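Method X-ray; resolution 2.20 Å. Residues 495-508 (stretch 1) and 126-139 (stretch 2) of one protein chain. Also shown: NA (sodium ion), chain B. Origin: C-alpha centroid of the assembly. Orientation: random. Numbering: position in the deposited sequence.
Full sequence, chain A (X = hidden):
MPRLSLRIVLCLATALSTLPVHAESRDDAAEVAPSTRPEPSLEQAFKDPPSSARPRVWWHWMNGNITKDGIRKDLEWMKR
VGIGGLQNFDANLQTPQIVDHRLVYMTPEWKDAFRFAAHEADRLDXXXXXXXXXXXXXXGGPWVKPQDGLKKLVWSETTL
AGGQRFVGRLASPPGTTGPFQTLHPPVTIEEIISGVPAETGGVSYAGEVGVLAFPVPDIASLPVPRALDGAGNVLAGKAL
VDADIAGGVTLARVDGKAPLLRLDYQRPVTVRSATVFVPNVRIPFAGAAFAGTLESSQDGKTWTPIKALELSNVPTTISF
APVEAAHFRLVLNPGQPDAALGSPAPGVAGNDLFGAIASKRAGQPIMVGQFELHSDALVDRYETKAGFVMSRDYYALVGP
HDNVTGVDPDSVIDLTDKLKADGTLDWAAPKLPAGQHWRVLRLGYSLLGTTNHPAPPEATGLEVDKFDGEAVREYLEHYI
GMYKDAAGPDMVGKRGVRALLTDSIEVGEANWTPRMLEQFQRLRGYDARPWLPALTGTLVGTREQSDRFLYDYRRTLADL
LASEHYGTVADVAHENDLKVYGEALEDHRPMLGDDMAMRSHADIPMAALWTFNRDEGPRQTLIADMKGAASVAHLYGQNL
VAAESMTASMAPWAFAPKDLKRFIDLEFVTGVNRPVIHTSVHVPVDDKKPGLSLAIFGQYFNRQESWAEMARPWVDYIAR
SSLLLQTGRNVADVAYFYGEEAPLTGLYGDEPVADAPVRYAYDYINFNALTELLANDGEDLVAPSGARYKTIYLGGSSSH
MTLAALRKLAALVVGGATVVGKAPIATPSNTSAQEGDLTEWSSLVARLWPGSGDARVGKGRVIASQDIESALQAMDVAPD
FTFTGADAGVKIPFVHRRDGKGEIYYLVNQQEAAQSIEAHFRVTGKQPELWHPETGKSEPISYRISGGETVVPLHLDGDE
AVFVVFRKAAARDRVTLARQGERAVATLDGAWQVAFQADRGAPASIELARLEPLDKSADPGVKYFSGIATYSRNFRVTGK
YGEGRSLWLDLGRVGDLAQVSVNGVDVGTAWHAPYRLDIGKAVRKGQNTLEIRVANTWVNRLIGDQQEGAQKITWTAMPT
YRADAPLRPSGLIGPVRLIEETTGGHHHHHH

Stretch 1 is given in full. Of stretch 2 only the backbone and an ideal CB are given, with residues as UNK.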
ATOM      1  N   ARG A 495      15.262 -24.482  -3.130  1.00 31.54           N
ATOM      2  CA  ARG A 495      16.423 -23.966  -3.829  1.00 29.15           C
ATOM      3  C   ARG A 495      15.945 -23.175  -5.035  1.00 29.53           C
ATOM      4  O   ARG A 495      14.853 -23.418  -5.557  1.00 24.62           O
ATOM      5  CB  ARG A 495      17.355 -25.110  -4.246  1.00 31.50           C
ATOM      6  CG  ARG A 495      18.129 -25.731  -3.060  1.00 37.67           C
ATOM      7  CD  ARG A 495      18.951 -26.935  -3.501  1.00 42.08           C
ATOM      8  NE  ARG A 495      20.198 -26.554  -4.163  1.00 51.10           N
ATOM      9  CZ  ARG A 495      20.874 -27.335  -5.008  1.00 56.83           C
ATOM     10  NH1 ARG A 495      20.420 -28.546  -5.319  1.00 61.43           N
ATOM     11  NH2 ARG A 495      22.001 -26.897  -5.559  1.00 50.96           N
ATOM     12  N   GLY A 496      16.766 -22.222  -5.472  1.00 27.60           N
ATOM     13  CA  GLY A 496      16.439 -21.429  -6.644  1.00 26.26           C
ATOM     14  C   GLY A 496      15.353 -20.413  -6.350  1.00 29.30           C
ATOM     15  O   GLY A 496      15.596 -19.427  -5.644  1.00 27.17           O
ATOM     16  N   VAL A 497      14.162 -20.619  -6.910  1.00 24.62           N
ATOM     17  CA  VAL A 497      13.013 -19.768  -6.599  1.00 31.07           C
ATOM     18  C   VAL A 497      12.518 -20.142  -5.200  1.00 32.12           C
ATOM     19  O   VAL A 497      12.081 -21.270  -4.966  1.00 23.92           O
ATOM     20  CB  VAL A 497      11.904 -19.919  -7.647  1.00 30.08           C
ATOM     21  CG1 VAL A 497      10.741 -18.980  -7.345  1.00 25.19           C
ATOM     22  CG2 VAL A 497      12.443 -19.640  -9.042  1.00 27.49           C
ATOM     23  N   ARG A 498      12.636 -19.208  -4.254  1.00 26.35           N
ATOM     24  CA  ARG A 498      12.253 -19.477  -2.876  1.00 24.87           C
ATOM     25  C   ARG A 498      10.917 -18.872  -2.519  1.00 26.78           C
ATOM     26  O   ARG A 498      10.367 -19.206  -1.465  1.00 28.87           O
ATOM     27  CB  ARG A 498      13.293 -18.917  -1.887  1.00 24.04           C
ATOM     28  CG  ARG A 498      14.737 -19.349  -2.188  1.00 26.04           C
ATOM     29  CD  ARG A 498      14.837 -20.873  -2.163  1.00 26.35           C
ATOM     30  NE  ARG A 498      14.232 -21.418  -0.959  1.00 32.04           N
ATOM     31  CZ  ARG A 498      14.820 -21.434   0.236  1.00 36.82           C
ATOM     32  NH1 ARG A 498      16.035 -20.914   0.393  1.00 29.59           N
ATOM     33  NH2 ARG A 498      14.178 -21.949   1.282  1.00 30.08           N
ATOM     34  N   ALA A 499      10.401 -17.956  -3.337  1.00 25.95           N
ATOM     35  CA  ALA A 499       9.288 -17.174  -2.845  1.00 24.07           C
ATOM     36  C   ALA A 499       8.426 -16.685  -3.980  1.00 22.07           C
ATOM     37  O   ALA A 499       8.876 -16.544  -5.126  1.00 24.82           O
ATOM     38  CB  ALA A 499       9.781 -15.960  -2.016  1.00 27.33           C
ATOM     39  N   LEU A 500       7.196 -16.372  -3.614  1.00 25.21           N
ATOM     40  CA  LEU A 500       6.169 -15.828  -4.479  1.00 21.63           C
ATOM     41  C   LEU A 500       5.843 -14.434  -3.976  1.00 27.53           C
ATOM     42  O   LEU A 500       5.838 -14.194  -2.768  1.00 28.84           O
ATOM     43  CB  LEU A 500       4.917 -16.704  -4.409  1.00 24.08           C
ATOM     44  CG  LEU A 500       4.150 -17.213  -5.612  1.00 45.54           C
ATOM     45  CD1 LEU A 500       5.096 -17.689  -6.704  1.00 45.09           C
ATOM     46  CD2 LEU A 500       3.275 -18.368  -5.095  1.00 35.56           C
ATOM     47  N   LEU A 501       5.575 -13.515  -4.882  1.00 27.76           N
ATOM     48  CA  LEU A 501       5.179 -12.169  -4.502  1.00 29.50           C
ATOM     49  C   LEU A 501       3.790 -11.914  -5.058  1.00 27.65           C
ATOM     50  O   LEU A 501       3.577 -12.058  -6.267  1.00 26.41           O
ATOM     51  CB  LEU A 501       6.166 -11.126  -5.035  1.00 23.78           C
ATOM     52  CG  LEU A 501       5.588  -9.709  -5.099  1.00 30.56           C
ATOM     53  CD1 LEU A 501       5.352  -9.191  -3.691  1.00 29.15           C
ATOM     54  CD2 LEU A 501       6.573  -8.780  -5.791  1.00 31.93           C
ATOM     55  N   THR A 502       2.839 -11.560  -4.181  1.00 20.94           N
ATOM     56  CA  THR A 502       1.547 -11.052  -4.629  1.00 25.36           C
ATOM     57  C   THR A 502       1.639  -9.534  -4.536  1.00 27.73           C
ATOM     58  O   THR A 502       1.618  -8.965  -3.440  1.00 28.61           O
ATOM     59  CB  THR A 502       0.368 -11.614  -3.817  1.00 25.98           C
ATOM     60  OG1 THR A 502       0.510 -11.287  -2.431  1.00 28.37           O
ATOM     61  CG2 THR A 502       0.265 -13.128  -3.956  1.00 27.21           C
ATOM     62  N   ASP A 503       1.822  -8.900  -5.690  1.00 28.45           N
ATOM     63  CA  ASP A 503       1.898  -7.453  -5.806  1.00 23.95           C
ATOM     64  C   ASP A 503       0.576  -6.837  -5.344  1.00 28.58           C
ATOM     65  O   ASP A 503      -0.434  -7.528  -5.173  1.00 26.86           O
ATOM     66  CB  ASP A 503       2.185  -7.086  -7.259  1.00 22.51           C
ATOM     67  CG  ASP A 503       2.891  -5.753  -7.410  1.00 29.51           C
ATOM     68  OD1 ASP A 503       3.001  -5.011  -6.402  1.00 25.87           O
ATOM     69  OD2 ASP A 503       3.318  -5.455  -8.541  1.00 34.63           O
ATOM     70  N   SER A 504       0.590  -5.519  -5.136  1.00 25.06           N
ATOM     71  CA  SER A 504      -0.626  -4.835  -4.696  1.00 26.62           C
ATOM     72  C   SER A 504      -1.715  -4.991  -5.755  1.00 27.03           C
ATOM     73  O   SER A 504      -1.437  -5.025  -6.956  1.00 29.41           O
ATOM     74  CB  SER A 504      -0.332  -3.357  -4.426  1.00 26.38           C
ATOM     75  OG  SER A 504       0.268  -2.780  -5.559  1.00 31.74           O
ATOM     76  N   ILE A 505      -2.971  -5.117  -5.309  1.00 28.01           N
ATOM     77  CA  ILE A 505      -4.031  -5.635  -6.172  1.00 26.00           C
ATOM     78  C   ILE A 505      -4.884  -4.502  -6.718  1.00 26.55           C
ATOM     79  O   ILE A 505      -5.283  -3.591  -5.986  1.00 28.12           O
ATOM     80  CB  ILE A 505      -4.900  -6.678  -5.445  1.00 28.71           C
ATOM     81  CG1 ILE A 505      -5.835  -7.338  -6.460  1.00 25.32           C
ATOM     82  CG2 ILE A 505      -5.704  -6.061  -4.316  1.00 26.93           C
ATOM     83  CD1 ILE A 505      -6.428  -8.687  -5.924  1.00 20.73           C
ATOM     84  N   GLU A 506      -5.137  -4.551  -8.024  1.00 28.18           N
ATOM     85  CA  GLU A 506      -6.070  -3.644  -8.688  1.00 33.05           C
ATOM     86  C   GLU A 506      -6.600  -4.391  -9.912  1.00 31.68           C
ATOM     87  O   GLU A 506      -5.943  -4.414 -10.956  1.00 35.64           O
ATOM     88  CB  GLU A 506      -5.395  -2.334  -9.072  1.00 33.50           C
ATOM     89  CG  GLU A 506      -6.350  -1.285  -9.594  1.00 47.21           C
ATOM     90  CD  GLU A 506      -5.619  -0.061 -10.121  1.00 66.43           C
ATOM     91  OE1 GLU A 506      -4.439   0.145  -9.761  1.00 63.19           O
ATOM     92  OE2 GLU A 506      -6.231   0.693 -10.910  1.00 81.32           O
ATOM     93  N   VAL A 507      -7.774  -5.018  -9.763  1.00 26.97           N
ATOM     94  CA  VAL A 507      -8.327  -5.891 -10.795  1.00 24.41           C
ATOM     95  C   VAL A 507      -9.770  -5.517 -11.120  1.00 30.52           C
ATOM     96  O   VAL A 507     -10.493  -6.299 -11.745  1.00 34.34           O
ATOM     97  CB  VAL A 507      -8.227  -7.368 -10.375  1.00 24.46           C
ATOM     98  CG1 VAL A 507      -6.762  -7.786 -10.259  1.00 19.44           C
ATOM     99  CG2 VAL A 507      -8.993  -7.628  -9.047  1.00 20.00           C
ATOM    100  N   GLY A 508     -10.198  -4.324 -10.718  1.00 30.10           N
ATOM    101  CA  GLY A 508     -11.572  -3.910 -10.962  1.00 26.83           C
ATOM    102  C   GLY A 508     -12.508  -4.367  -9.857  1.00 34.16           C
ATOM    103  O   GLY A 508     -12.085  -4.894  -8.826  1.00 30.31           O
ATOM    104  N   UNK A 126      21.415 -16.065  -2.903  1.00 25.06           N
ATOM    105  CA  UNK A 126      20.449 -14.976  -3.001  1.00 19.96           C
ATOM    106  C   UNK A 126      19.051 -15.575  -3.037  1.00 27.62           C
ATOM    107  O   UNK A 126      18.793 -16.496  -3.814  1.00 32.43           O
ATOM    108  CB  UNK A 126      20.708 -14.111  -4.236  1.00 19.96           C
ATOM    109  N   UNK A 127      18.158 -15.054  -2.204  1.00 27.23           N
ATOM    110  CA  UNK A 127      16.763 -15.486  -2.217  1.00 30.50           C
ATOM    111  C   UNK A 127      16.069 -14.949  -3.463  1.00 29.25           C
ATOM    112  O   UNK A 127      15.916 -13.736  -3.619  1.00 27.82           O
ATOM    113  CB  UNK A 127      16.036 -15.019  -0.954  1.00 30.50           C
ATOM    114  N   UNK A 128      15.611 -15.842  -4.338  1.00 27.00           N
ATOM    115  CA  UNK A 128      14.965 -15.432  -5.581  1.00 25.82           C
ATOM    116  C   UNK A 128      13.454 -15.554  -5.439  1.00 26.76           C
ATOM    117  O   UNK A 128      12.948 -16.596  -5.011  1.00 20.97           O
ATOM    118  CB  UNK A 128      15.464 -16.272  -6.758  1.00 25.82           C
ATOM    119  N   UNK A 129      12.739 -14.487  -5.789  1.00 21.23           N
ATOM    120  CA  UNK A 129      11.286 -14.487  -5.821  1.00 23.09           C
ATOM    121  C   UNK A 129      10.776 -14.179  -7.225  1.00 29.58           C
ATOM    122  O   UNK A 129      11.454 -13.544  -8.038  1.00 25.59           O
ATOM    123  CB  UNK A 129      10.730 -13.474  -4.819  1.00 23.09           C
ATOM    124  N   UNK A 130       9.557 -14.639  -7.493  1.00 21.95           N
ATOM    125  CA  UNK A 130       8.832 -14.298  -8.711  1.00 25.68           C
ATOM    126  C   UNK A 130       7.491 -13.711  -8.320  1.00 27.73           C
ATOM    127  O   UNK A 130       6.990 -13.934  -7.220  1.00 23.99           O
ATOM    128  CB  UNK A 130       8.654 -15.518  -9.617  1.00 25.68           C
ATOM    129  N   UNK A 131       6.913 -12.945  -9.240  1.00 22.27           N
ATOM    130  CA  UNK A 131       5.561 -12.456  -9.039  1.00 23.78           C
ATOM    131  C   UNK A 131       4.563 -13.591  -9.266  1.00 26.93           C
ATOM    132  O   UNK A 131       4.885 -14.624  -9.860  1.00 28.36           O
ATOM    133  CB  UNK A 131       5.267 -11.280  -9.972  1.00 23.78           C
ATOM    134  N   UNK A 132       3.334 -13.381  -8.791  1.00 21.75           N
ATOM    135  CA  UNK A 132       2.288 -14.401  -8.860  1.00 22.49           C
ATOM    136  C   UNK A 132       1.572 -14.435 -10.211  1.00 24.68           C
ATOM    137  O   UNK A 132       0.563 -15.125 -10.344  1.00 20.96           O
ATOM    138  CB  UNK A 132       1.264 -14.164  -7.748  1.00 22.49           C
ATOM    139  N   UNK A 133       2.066 -13.718 -11.216  1.00 30.11           N
ATOM    140  CA  UNK A 133       1.461 -13.719 -12.541  1.00 25.26           C
ATOM    141  C   UNK A 133       2.508 -13.250 -13.539  1.00 29.62           C
ATOM    142  O   UNK A 133       3.457 -12.557 -13.162  1.00 28.34           O
ATOM    143  CB  UNK A 133       0.215 -12.832 -12.588  1.00 25.26           C
ATOM    144  N   UNK A 134       2.377 -13.612 -14.813  1.00 30.50           N
ATOM    145  CA  UNK A 134       3.208 -12.962 -15.830  1.00 26.07           C
ATOM    146  C   UNK A 134       3.020 -11.459 -15.704  1.00 26.71           C
ATOM    147  O   UNK A 134       1.915 -10.976 -15.415  1.00 25.34           O
ATOM    148  CB  UNK A 134       2.852 -13.443 -17.238  1.00 26.07           C
ATOM    149  N   UNK A 135       4.104 -10.716 -15.903  1.00 28.22           N
ATOM    150  CA  UNK A 135       4.098  -9.301 -15.577  1.00 25.98           C
ATOM    151  C   UNK A 135       4.407  -9.139 -14.109  1.00 26.08           C
ATOM    152  O   UNK A 135       5.354  -9.744 -13.610  1.00 29.77           O
ATOM    153  CB  UNK A 135       2.757  -8.653 -15.928  1.00 25.98           C
ATOM    154  N   UNK A 136       3.600  -8.379 -13.423  1.00 22.62           N
ATOM    155  CA  UNK A 136       3.823  -8.217 -12.016  1.00 25.85           C
ATOM    156  C   UNK A 136       2.625  -8.350 -11.154  1.00 27.86           C
ATOM    157  O   UNK A 136       2.762  -8.606  -9.996  1.00 31.32           O
ATOM    158  CB  UNK A 136       4.458  -6.849 -11.758  1.00 25.85           C
ATOM    159  N   UNK A 137       1.426  -8.271 -11.695  1.00 24.27           N
ATOM    160  CA  UNK A 137       0.213  -8.453 -10.915  1.00 28.61           C
ATOM    161  C   UNK A 137      -1.001  -8.828 -11.770  1.00 32.79           C
ATOM    162  O   UNK A 137      -1.034  -8.516 -12.899  1.00 31.24           O
ATOM    163  CB  UNK A 137      -0.086  -7.174 -10.131  1.00 28.61           C
ATOM    164  N   UNK A 138      -1.996  -9.509 -11.228  1.00 30.76           N
ATOM    165  CA  UNK A 138      -2.048  -9.989  -9.870  1.00 23.55           C
ATOM    166  C   UNK A 138      -1.938 -11.500  -9.927  1.00 25.31           C
ATOM    167  O   UNK A 138      -0.928 -12.043  -9.618  1.00 27.59           O
ATOM    168  CB  UNK A 138      -3.325  -9.538  -9.158  1.00 23.55           C
ATOM    169  N   UNK A 139      -3.001 -12.157 -10.344  1.00 25.66           N
ATOM    170  CA  UNK A 139      -3.061 -13.592 -10.512  1.00 23.04           C
ATOM    171  C   UNK A 139      -3.969 -13.837 -11.689  1.00 31.68           C
ATOM    172  O   UNK A 139      -5.134 -14.042 -11.558  1.00 30.10           O
ATOM    173  CB  UNK A 139      -3.553 -14.305  -9.251  1.00 23.04           C
TER
HETATM  174 NA    NA B1201       2.822  -2.322  -5.134  1.00 37.66          NA

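Position 126 points its CA-to-CB bond away from stretch 1, which therefore asks little of it; the residue is L126. At 127 the bond runs sideways, and the ideal CB lies 4.7 Å from R498 CG, so a chain with an aliphatic stem would suit. E127 lays that stem alongside, its CG 4.1 Å from R498 CB.

From 127 the backbone runs as a strand parallel to stretch 1, and the ladder is indifferent to side chains: R498 N donates to the backbone O of 128, N to O 2.7 Å; the backbone N of 130 donates to A499 O, 3.1 Å; and L501 N donates to the backbone O of 130, 2.8 Å. What varies is the space above and below.

At 128 the ideal CB sits 3.3 Å from G496 O, with V497 beside it; a branched or long aliphatic chain would serve. L128 places CD2 3.9 Å from V497 CG2.

Position 129 shares a face with A499 and L501, and its ideal CB is 3.6 Å from A499 O. A small residue fits easily, though stretch 1 alone does not exclude a larger one. A129 meets its partner methyl to methyl, CB to A499 CB at 3.9 Å.

The other face, at 130, offers V497 CG1 and L500 CD1, a greasy surface for valine, isoleucine or leucine. I130 uses it well: its CG1 lies 3.7 Å from L500 CD1 and 4.0 Å from V497 CG1.

Position 131 returns to the face of L501 with little but that residue's carbonyl nearby, leaving the choice loose; it is A131. At 132 the bond points toward stretch 1, the ideal CB 3.5 Å from L501 O and 4.1 Å from T502 CG2, which favours something small. A132 rests its CB 4.0 Å from T502 CG2.

Positions 133 and 134 make no contact, and S133 and P134 fill them. At 135, phi is 84° and psi -130°, and a CB would jam against the preceding carbonyl O: G135.

At 136 the ideal CB is 3.7 Å from D503 OD2, so polar chains or a ring could be accommodated; W136 brings CD1 to 3.6 Å from that OD2. Position 137 points toward D503 CB and S504 O, suiting a small polar residue. S137 OG reaches two waters, one bound to E506 N, the other to S504 O.

Position 138, after a cis peptide, points at V507, I505 and the D503 carbonyl, inviting an aliphatic stem with a polar tip. E138 packs CG 3.7 Å from I505 CD1, while OE2 comes 2.7 Å from D503 O.

Position 139 runs sideways with nothing near its ideal CB; T139 bonds elsewhere in the structure.

Stretch 2, residues 126-139: LELAIAASPGWSET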
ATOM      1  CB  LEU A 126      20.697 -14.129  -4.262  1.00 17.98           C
ATOM      2  CG  LEU A 126      22.058 -13.449  -4.285  1.00 24.60           C
ATOM      3  CD1 LEU A 126      22.419 -12.882  -5.662  1.00 22.58           C
ATOM      4  CD2 LEU A 126      22.078 -12.364  -3.224  1.00 22.62           C
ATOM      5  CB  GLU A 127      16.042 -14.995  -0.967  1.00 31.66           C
ATOM      6  CG  GLU A 127      14.531 -15.148  -1.042  1.00 31.91           C
ATOM      7  CD  GLU A 127      13.808 -14.473   0.110  1.00 36.13           C
ATOM      8  OE1 GLU A 127      13.541 -15.134   1.124  1.00 46.58           O
ATOM      9  OE2 GLU A 127      13.518 -13.265  -0.018  1.00 31.86           O
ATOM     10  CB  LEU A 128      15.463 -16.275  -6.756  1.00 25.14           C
ATOM     11  CG  LEU A 128      14.719 -16.082  -8.079  1.00 28.59           C
ATOM     12  CD1 LEU A 128      14.790 -14.626  -8.536  1.00 24.32           C
ATOM     13  CD2 LEU A 128      15.294 -16.994  -9.158  1.00 21.40           C
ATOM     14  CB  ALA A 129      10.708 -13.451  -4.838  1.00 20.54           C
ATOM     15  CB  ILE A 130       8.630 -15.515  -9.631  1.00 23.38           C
ATOM     16  CG1 ILE A 130       7.844 -16.610  -8.879  1.00 24.76           C
ATOM     17  CG2 ILE A 130       9.969 -16.018 -10.093  1.00 19.93           C
ATOM     18  CD1 ILE A 130       7.449 -17.799  -9.782  1.00 21.72           C
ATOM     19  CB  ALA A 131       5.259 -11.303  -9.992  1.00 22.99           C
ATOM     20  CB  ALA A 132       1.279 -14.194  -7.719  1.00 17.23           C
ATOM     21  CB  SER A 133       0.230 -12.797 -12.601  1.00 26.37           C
ATOM     22  OG  SER A 133       0.656 -11.433 -12.656  1.00 33.84           O
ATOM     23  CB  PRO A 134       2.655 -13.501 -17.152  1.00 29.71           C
ATOM     24  CG  PRO A 134       1.973 -14.802 -16.770  1.00 29.71           C
ATOM     25  CD  PRO A 134       1.431 -14.583 -15.391  1.00 27.23           C
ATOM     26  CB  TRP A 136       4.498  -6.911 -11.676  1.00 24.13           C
ATOM     27  CG  TRP A 136       3.899  -5.673 -12.188  1.00 29.98           C
ATOM     28  CD1 TRP A 136       2.642  -5.242 -12.032  1.00 35.12           C
ATOM     29  CD2 TRP A 136       4.577  -4.671 -12.908  1.00 29.01           C
ATOM     30  NE1 TRP A 136       2.487  -4.040 -12.612  1.00 32.06           N
ATOM     31  CE2 TRP A 136       3.667  -3.670 -13.174  1.00 32.08           C
ATOM     32  CE3 TRP A 136       5.869  -4.540 -13.379  1.00 28.82           C
ATOM     33  CZ2 TRP A 136       4.016  -2.535 -13.859  1.00 35.29           C
ATOM     34  CZ3 TRP A 136       6.193  -3.442 -14.052  1.00 28.39           C
ATOM     35  CH2 TRP A 136       5.282  -2.451 -14.294  1.00 28.51           C
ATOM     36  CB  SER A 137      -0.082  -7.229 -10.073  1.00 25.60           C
ATOM     37  OG  SER A 137      -0.769  -6.272 -10.786  1.00 29.80           O
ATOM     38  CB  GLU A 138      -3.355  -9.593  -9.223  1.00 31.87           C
ATOM     39  CG  GLU A 138      -3.570 -10.157  -7.833  1.00 31.40           C
ATOM     40  CD  GLU A 138      -2.610  -9.600  -6.815  1.00 31.03           C
ATOM     41  OE1 GLU A 138      -2.385 -10.235  -5.811  1.00 30.65           O
ATOM     42  OE2 GLU A 138      -2.068  -8.536  -7.049  1.00 31.17           O
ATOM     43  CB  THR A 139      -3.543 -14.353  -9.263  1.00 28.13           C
ATOM     44  OG1 THR A 139      -4.638 -13.688  -8.673  1.00 24.43           O
ATOM     45  CG2 THR A 139      -2.470 -14.488  -8.269  1.00 20.43           C
TER
HETATM   46  O   HOH W   1      17.714 -18.903  -4.020  1.00 33.59           O
HETATM   47  O   HOH W   2       1.274 -10.400  -8.117  1.00 34.11           O
HETATM   48  O   HOH W   3      -3.521  -5.968  -9.926  1.00 29.72           O
HETATM   49  O   HOH W   4      -0.109  -3.957  -9.066  1.00 46.66           O
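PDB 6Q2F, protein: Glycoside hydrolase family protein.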